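Local coordinates for protein UDP-N-acetylmuramate--L-alanine ligase (Thermotoga maritima, PDB 1J6U) that joins L-alanine to UDP-N-acetylmuramate at the expense of ATP, a cytoplasmic step in building the peptidoglycan of the cell wall, at residues 418-423 against 444-449; 425-430 against 448-453. All coordinates share one frame; numbering follows the deposited sequence.

Contact 1 (418-423 against 444-449); sequences EKLPEL and IYSSRR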
loop_
_atom_site.group_PDB
_atom_site.type_symbol
_atom_site.label_atom_id
_atom_site.label_comp_id
_atom_site.label_asym_id
_atom_site.label_seq_id
_atom_site.Cartn_x
_atom_site.Cartn_y
_atom_site.Cartn_z
ATOM N N GLU A 418 -16.701 -14.062 16.331
ATOM C CA GLU A 418 -15.407 -14.695 16.213
ATOM C C GLU A 418 -15.044 -15.488 14.979
ATOM O O GLU A 418 -13.885 -15.512 14.616
ATOM C CB GLU A 418 -15.113 -15.542 17.448
ATOM C CG GLU A 418 -15.594 -16.946 17.367
ATOM C CD GLU A 418 -14.783 -17.838 18.259
ATOM O OE1 GLU A 418 -13.539 -17.855 18.089
ATOM O OE2 GLU A 418 -15.386 -18.509 19.126
ATOM N N LYS A 419 -15.992 -16.154 14.345
ATOM C CA LYS A 419 -15.659 -16.919 13.155
ATOM C C LYS A 419 -15.750 -16.056 11.889
ATOM O O LYS A 419 -16.804 -15.517 11.577
ATOM C CB LYS A 419 -16.569 -18.143 13.055
ATOM C CG LYS A 419 -16.064 -19.371 13.827
ATOM C CD LYS A 419 -15.079 -19.007 14.927
ATOM C CE LYS A 419 -14.172 -20.206 15.253
ATOM N NZ LYS A 419 -12.874 -19.824 15.917
ATOM N N LEU A 420 -14.638 -15.933 11.167
ATOM C CA LEU A 420 -14.572 -15.111 9.968
ATOM C C LEU A 420 -15.687 -15.321 8.932
ATOM O O LEU A 420 -16.207 -14.350 8.381
ATOM C CB LEU A 420 -13.198 -15.284 9.314
ATOM C CG LEU A 420 -12.481 -14.194 8.480
ATOM C CD1 LEU A 420 -12.764 -14.385 6.985
ATOM C CD2 LEU A 420 -12.870 -12.772 8.992
ATOM N N PRO A 421 -16.088 -16.572 8.663
ATOM C CA PRO A 421 -17.153 -16.857 7.671
ATOM C C PRO A 421 -18.542 -16.356 8.073
ATOM O O PRO A 421 -19.461 -16.279 7.264
ATOM C CB PRO A 421 -17.127 -18.367 7.547
ATOM C CG PRO A 421 -15.761 -18.763 8.099
ATOM C CD PRO A 421 -15.549 -17.813 9.229
ATOM N N GLU A 422 -18.683 -16.017 9.337
ATOM C CA GLU A 422 -19.934 -15.522 9.832
ATOM C C GLU A 422 -20.120 -14.056 9.562
ATOM O O GLU A 422 -21.264 -13.598 9.419
ATOM C CB GLU A 422 -20.048 -15.800 11.338
ATOM C CG GLU A 422 -20.429 -17.229 11.599
ATOM C CD GLU A 422 -21.832 -17.569 11.084
ATOM O OE1 GLU A 422 -22.012 -18.651 10.460
ATOM O OE2 GLU A 422 -22.755 -16.752 11.322
ATOM N N LEU A 423 -19.000 -13.328 9.508
ATOM C CA LEU A 423 -18.961 -11.876 9.268
ATOM C C LEU A 423 -19.996 -11.319 8.247
ATOM O O LEU A 423 -20.895 -10.552 8.603
ATOM C CB LEU A 423 -17.540 -11.500 8.846
ATOM C CG LEU A 423 -16.843 -10.392 9.626
ATOM C CD1 LEU A 423 -17.035 -10.609 11.088
ATOM C CD2 LEU A 423 -15.361 -10.377 9.297
ATOM N N ILE A 444 -10.678 -9.033 3.955
ATOM C CA ILE A 444 -10.882 -8.695 2.564
ATOM C C ILE A 444 -11.782 -9.713 1.865
ATOM O O ILE A 444 -12.511 -9.354 0.929
ATOM C CB ILE A 444 -9.512 -8.525 1.780
ATOM C CG1 ILE A 444 -9.813 -8.007 0.381
ATOM C CG2 ILE A 444 -8.706 -9.806 1.703
ATOM C CD1 ILE A 444 -10.217 -6.493 0.398
ATOM N N TYR A 445 -11.765 -10.970 2.314
ATOM C CA TYR A 445 -12.634 -11.976 1.680
ATOM C C TYR A 445 -14.116 -11.891 2.151
ATOM O O TYR A 445 -15.033 -12.193 1.400
ATOM C CB TYR A 445 -12.072 -13.383 1.917
ATOM C CG TYR A 445 -10.651 -13.548 1.415
ATOM C CD1 TYR A 445 -9.571 -13.492 2.301
ATOM C CD2 TYR A 445 -10.377 -13.669 0.044
ATOM C CE1 TYR A 445 -8.248 -13.545 1.843
ATOM C CE2 TYR A 445 -9.051 -13.721 -0.437
ATOM C CZ TYR A 445 -7.986 -13.661 0.473
ATOM O OH TYR A 445 -6.664 -13.732 0.038
ATOM N N SER A 446 -14.340 -11.456 3.388
ATOM C CA SER A 446 -15.687 -11.311 3.922
ATOM C C SER A 446 -16.327 -10.230 3.095
ATOM O O SER A 446 -17.462 -10.368 2.620
ATOM C CB SER A 446 -15.651 -10.850 5.378
ATOM O OG SER A 446 -14.791 -11.684 6.119
ATOM N N SER A 447 -15.569 -9.147 2.938
ATOM C CA SER A 447 -16.001 -8.003 2.164
ATOM C C SER A 447 -16.539 -8.452 0.794
ATOM O O SER A 447 -17.654 -8.050 0.384
ATOM C CB SER A 447 -14.820 -7.050 2.009
ATOM O OG SER A 447 -15.119 -6.050 1.070
ATOM N N ARG A 448 -15.771 -9.294 0.097
ATOM C CA ARG A 448 -16.195 -9.775 -1.214
ATOM C C ARG A 448 -17.407 -10.648 -1.044
ATOM O O ARG A 448 -18.366 -10.562 -1.817
ATOM C CB ARG A 448 -15.099 -10.584 -1.929
ATOM C CG ARG A 448 -13.850 -9.757 -2.336
ATOM C CD ARG A 448 -12.624 -10.657 -2.641
ATOM N NE ARG A 448 -11.375 -9.918 -2.887
ATOM C CZ ARG A 448 -10.168 -10.489 -2.958
ATOM N NH1 ARG A 448 -10.042 -11.805 -2.798
ATOM N NH2 ARG A 448 -9.083 -9.751 -3.196
ATOM N N ARG A 449 -17.388 -11.485 -0.018
ATOM C CA ARG A 449 -18.533 -12.345 0.160
ATOM C C ARG A 449 -19.768 -11.516 0.470
ATOM O O ARG A 449 -20.831 -11.814 -0.065
ATOM C CB ARG A 449 -18.243 -13.420 1.198
ATOM C CG ARG A 449 -17.360 -14.505 0.602
ATOM C CD ARG A 449 -17.347 -15.741 1.455
ATOM N NE ARG A 449 -16.683 -15.519 2.739
ATOM C CZ ARG A 449 -15.389 -15.727 2.959
ATOM N NH1 ARG A 449 -14.611 -16.171 1.975
ATOM N NH2 ARG A 449 -14.883 -15.484 4.163
#
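Leu420 and Leu423 close from two directions on the hydroxyl of Ser446, and this small cluster is the compact part of the contact. Leu420 lays its branched end against the oxygen, CD1 standing 3.5 Å from Ser446 OG; Leu423, with CB and CD2 facing the helix, brings CD2 within 3.5 Å of the same OG. The buried Ser446 sits where the CA atoms come nearest, Leu423 CA lying 6.3 Å from Ser446 CA. Leu420 sets off along the gap, and a chi1 of -150°, which puts CG roughly opposite the backbone N, brings its methyl groups round to the helix.

The segments belong to the C-terminal domain of this Mur ligase, where the turn 418-423 follows the edge strand 414-416 of a mixed sheet and helix 443-457 packs against strand 433-438, in the interior of that sheet. Phe437 of that strand touches Ser446 from within the domain, and Thr385 touches Leu423.

Toward Pro421 the fit slackens. Arg449, its chain bent at chi3 (-68°), crosses Leu420 at about a right angle and presents the rim of its guanidinium, NH2 being 3.7 Å from Leu420 CD1. One guanidinium face lies over Tyr445 O of its own helix, while NE makes a salt bridge with Glu424. Pro421, an exposed residue turned from the helix, reaches Arg449 NH2 with CA alone, at 4.4 Å.

Contact 2 (425-430 against 448-453); sequences KVISVS and RRFVER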
loop_
_atom_site.group_PDB
_atom_site.type_symbol
_atom_site.label_atom_id
_atom_site.label_comp_id
_atom_site.label_asym_id
_atom_site.label_seq_id
_atom_site.Cartn_x
_atom_site.Cartn_y
_atom_site.Cartn_z
ATOM N N LYS A 425 -22.497 -12.600 7.065
ATOM C CA LYS A 425 -23.851 -13.065 7.362
ATOM C C LYS A 425 -24.567 -12.294 8.449
ATOM O O LYS A 425 -25.771 -12.121 8.434
ATOM C CB LYS A 425 -23.817 -14.550 7.769
ATOM C CG LYS A 425 -22.834 -15.420 7.018
ATOM C CD LYS A 425 -23.579 -16.535 6.314
ATOM C CE LYS A 425 -22.646 -17.441 5.510
ATOM N NZ LYS A 425 -21.734 -18.159 6.432
ATOM N N VAL A 426 -23.783 -11.861 9.402
ATOM C CA VAL A 426 -24.254 -11.156 10.563
ATOM C C VAL A 426 -24.795 -9.772 10.283
ATOM O O VAL A 426 -25.636 -9.242 11.022
ATOM C CB VAL A 426 -23.067 -11.083 11.539
ATOM C CG1 VAL A 426 -23.131 -9.853 12.365
ATOM C CG2 VAL A 426 -23.018 -12.354 12.379
ATOM N N ILE A 427 -24.305 -9.190 9.199
ATOM C CA ILE A 427 -24.646 -7.830 8.846
ATOM C C ILE A 427 -26.050 -7.582 8.286
ATOM O O ILE A 427 -26.557 -8.321 7.429
ATOM C CB ILE A 427 -23.550 -7.283 7.895
ATOM C CG1 ILE A 427 -22.194 -7.370 8.599
ATOM C CG2 ILE A 427 -23.801 -5.854 7.546
ATOM C CD1 ILE A 427 -21.050 -7.499 7.640
ATOM N N SER A 428 -26.680 -6.545 8.823
ATOM C CA SER A 428 -28.008 -6.121 8.407
ATOM C C SER A 428 -27.810 -5.136 7.248
ATOM O O SER A 428 -27.223 -4.072 7.441
ATOM C CB SER A 428 -28.682 -5.401 9.564
ATOM O OG SER A 428 -29.965 -4.939 9.204
ATOM N N VAL A 429 -28.265 -5.478 6.049
ATOM C CA VAL A 429 -28.108 -4.553 4.946
ATOM C C VAL A 429 -29.155 -3.464 4.980
ATOM O O VAL A 429 -30.309 -3.716 4.765
ATOM C CB VAL A 429 -28.198 -5.240 3.615
ATOM C CG1 VAL A 429 -28.096 -4.202 2.497
ATOM C CG2 VAL A 429 -27.068 -6.232 3.481
ATOM N N SER A 430 -28.741 -2.239 5.247
ATOM C CA SER A 430 -29.662 -1.112 5.270
ATOM C C SER A 430 -29.273 -0.041 4.227
ATOM O O SER A 430 -28.105 0.096 3.882
ATOM C CB SER A 430 -29.660 -0.497 6.664
ATOM O OG SER A 430 -28.325 -0.334 7.119
ATOM N N ARG A 448 -15.771 -9.294 0.097
ATOM C CA ARG A 448 -16.195 -9.775 -1.214
ATOM C C ARG A 448 -17.407 -10.648 -1.044
ATOM O O ARG A 448 -18.366 -10.562 -1.817
ATOM C CB ARG A 448 -15.099 -10.584 -1.929
ATOM C CG ARG A 448 -13.850 -9.757 -2.336
ATOM C CD ARG A 448 -12.624 -10.657 -2.641
ATOM N NE ARG A 448 -11.375 -9.918 -2.887
ATOM C CZ ARG A 448 -10.168 -10.489 -2.958
ATOM N NH1 ARG A 448 -10.042 -11.805 -2.798
ATOM N NH2 ARG A 448 -9.083 -9.751 -3.196
ATOM N N ARG A 449 -17.388 -11.485 -0.018
ATOM C CA ARG A 449 -18.533 -12.345 0.160
ATOM C C ARG A 449 -19.768 -11.516 0.470
ATOM O O ARG A 449 -20.831 -11.814 -0.065
ATOM C CB ARG A 449 -18.243 -13.420 1.198
ATOM C CG ARG A 449 -17.360 -14.505 0.602
ATOM C CD ARG A 449 -17.347 -15.741 1.455
ATOM N NE ARG A 449 -16.683 -15.519 2.739
ATOM C CZ ARG A 449 -15.389 -15.727 2.959
ATOM N NH1 ARG A 449 -14.611 -16.171 1.975
ATOM N NH2 ARG A 449 -14.883 -15.484 4.163
ATOM N N PHE A 450 -19.612 -10.442 1.255
ATOM C CA PHE A 450 -20.727 -9.541 1.578
ATOM C C PHE A 450 -21.286 -8.908 0.301
ATOM O O PHE A 450 -22.500 -8.743 0.136
ATOM C CB PHE A 450 -20.263 -8.427 2.499
ATOM C CG PHE A 450 -21.352 -7.453 2.869
ATOM C CD1 PHE A 450 -22.491 -7.893 3.543
ATOM C CD2 PHE A 450 -21.239 -6.081 2.546
ATOM C CE1 PHE A 450 -23.524 -6.981 3.900
ATOM C CE2 PHE A 450 -22.248 -5.167 2.894
ATOM C CZ PHE A 450 -23.398 -5.615 3.575
ATOM N N VAL A 451 -20.400 -8.565 -0.620
ATOM C CA VAL A 451 -20.868 -7.943 -1.829
ATOM C C VAL A 451 -21.643 -8.984 -2.594
ATOM O O VAL A 451 -22.772 -8.732 -3.041
ATOM C CB VAL A 451 -19.687 -7.360 -2.661
ATOM C CG1 VAL A 451 -20.162 -6.968 -4.062
ATOM C CG2 VAL A 451 -19.129 -6.134 -1.963
ATOM N N GLU A 452 -21.056 -10.165 -2.742
ATOM C CA GLU A 452 -21.758 -11.230 -3.454
ATOM C C GLU A 452 -23.152 -11.490 -2.846
ATOM O O GLU A 452 -24.130 -11.669 -3.574
ATOM C CB GLU A 452 -20.902 -12.506 -3.465
ATOM C CG GLU A 452 -19.657 -12.374 -4.358
ATOM C CD GLU A 452 -18.624 -13.495 -4.187
ATOM O OE1 GLU A 452 -18.470 -14.008 -3.048
ATOM O OE2 GLU A 452 -17.947 -13.840 -5.191
ATOM N N ARG A 453 -23.245 -11.489 -1.521
ATOM C CA ARG A 453 -24.513 -11.729 -0.829
ATOM C C ARG A 453 -25.504 -10.679 -1.279
ATOM O O ARG A 453 -26.611 -10.987 -1.720
ATOM C CB ARG A 453 -24.307 -11.644 0.694
ATOM C CG ARG A 453 -25.586 -11.439 1.485
ATOM C CD ARG A 453 -25.326 -11.186 2.994
ATOM N NE ARG A 453 -26.570 -10.747 3.632
ATOM C CZ ARG A 453 -26.673 -10.164 4.828
ATOM N NH1 ARG A 453 -25.609 -9.934 5.577
ATOM N NH2 ARG A 453 -27.857 -9.749 5.250
#
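At Ile427 and Val429 an extended chain, unwound from the end of a short helix, passes helix 443-457 at Phe450 and Arg453; the nearest CA atoms, those of Lys425 and Phe450, are 7.5 Å apart. Arg453 reaches over to this chain with its side chain extended from CG to NE and meets the carbonyl oxygen of Ile427 end-on with two nitrogens. The bond from Arg453 NH1 to Ile427 O is 2.6 Å long and that from Arg453 NH2 is 2.9 Å; both are bent, with N-H...O angles of 147° and 133°, as expected when a fork closes on a single atom. The oxygen lies near the guanidinium plane, and Val429 CG2 lies over one face, offset toward the rim.

In the alpha/beta C-terminal domain of this Mur ligase the bonds tie the last helix to the connection leading into strand 433-438. Beside the polar grip, with Arg453 NH1 at the edge of its ring, Phe450 has a chi1 of 180° that carries the ring away from its backbone N, and its CE1 and CZ edge takes up two methyls. Val429 CG2 is 3.6 Å from Phe450 CE1, and Ile427 CG2 is 3.8 Å from that carbon. Phe435 meets the same ring edge-to-face from the sheet. A leucine in place of Arg453 would probably leave Ile427 O and Glu424 O, which NH1 also reaches, without these bonds. The amine of Lys425 is hydrogen-bonded to Pro421 O.

In the fold
Contacts 1 and 2 show one helix serving two successive parts of a single connection: their centres lie 9 Å apart, and both draw on helix 443-457, with Arg448 and Arg449 common to the two ranges. As the chain advances from 418-423 to 425-430, its partners move one to two turns along the helix, from Ser446 to Phe450 and then Arg453. Glu424, between the two ranges, joins them, its carboxylate pairing with Arg449 and its carbonyl with Arg453. Phe437 touches Ser446 and Phe450 alike. Both contacts lie in the C-terminal domain, their centres about 21 and 25 Å from the centre of the chain, and away from the predicted ATP-binding loop Gly121-Thr127 of the middle domain.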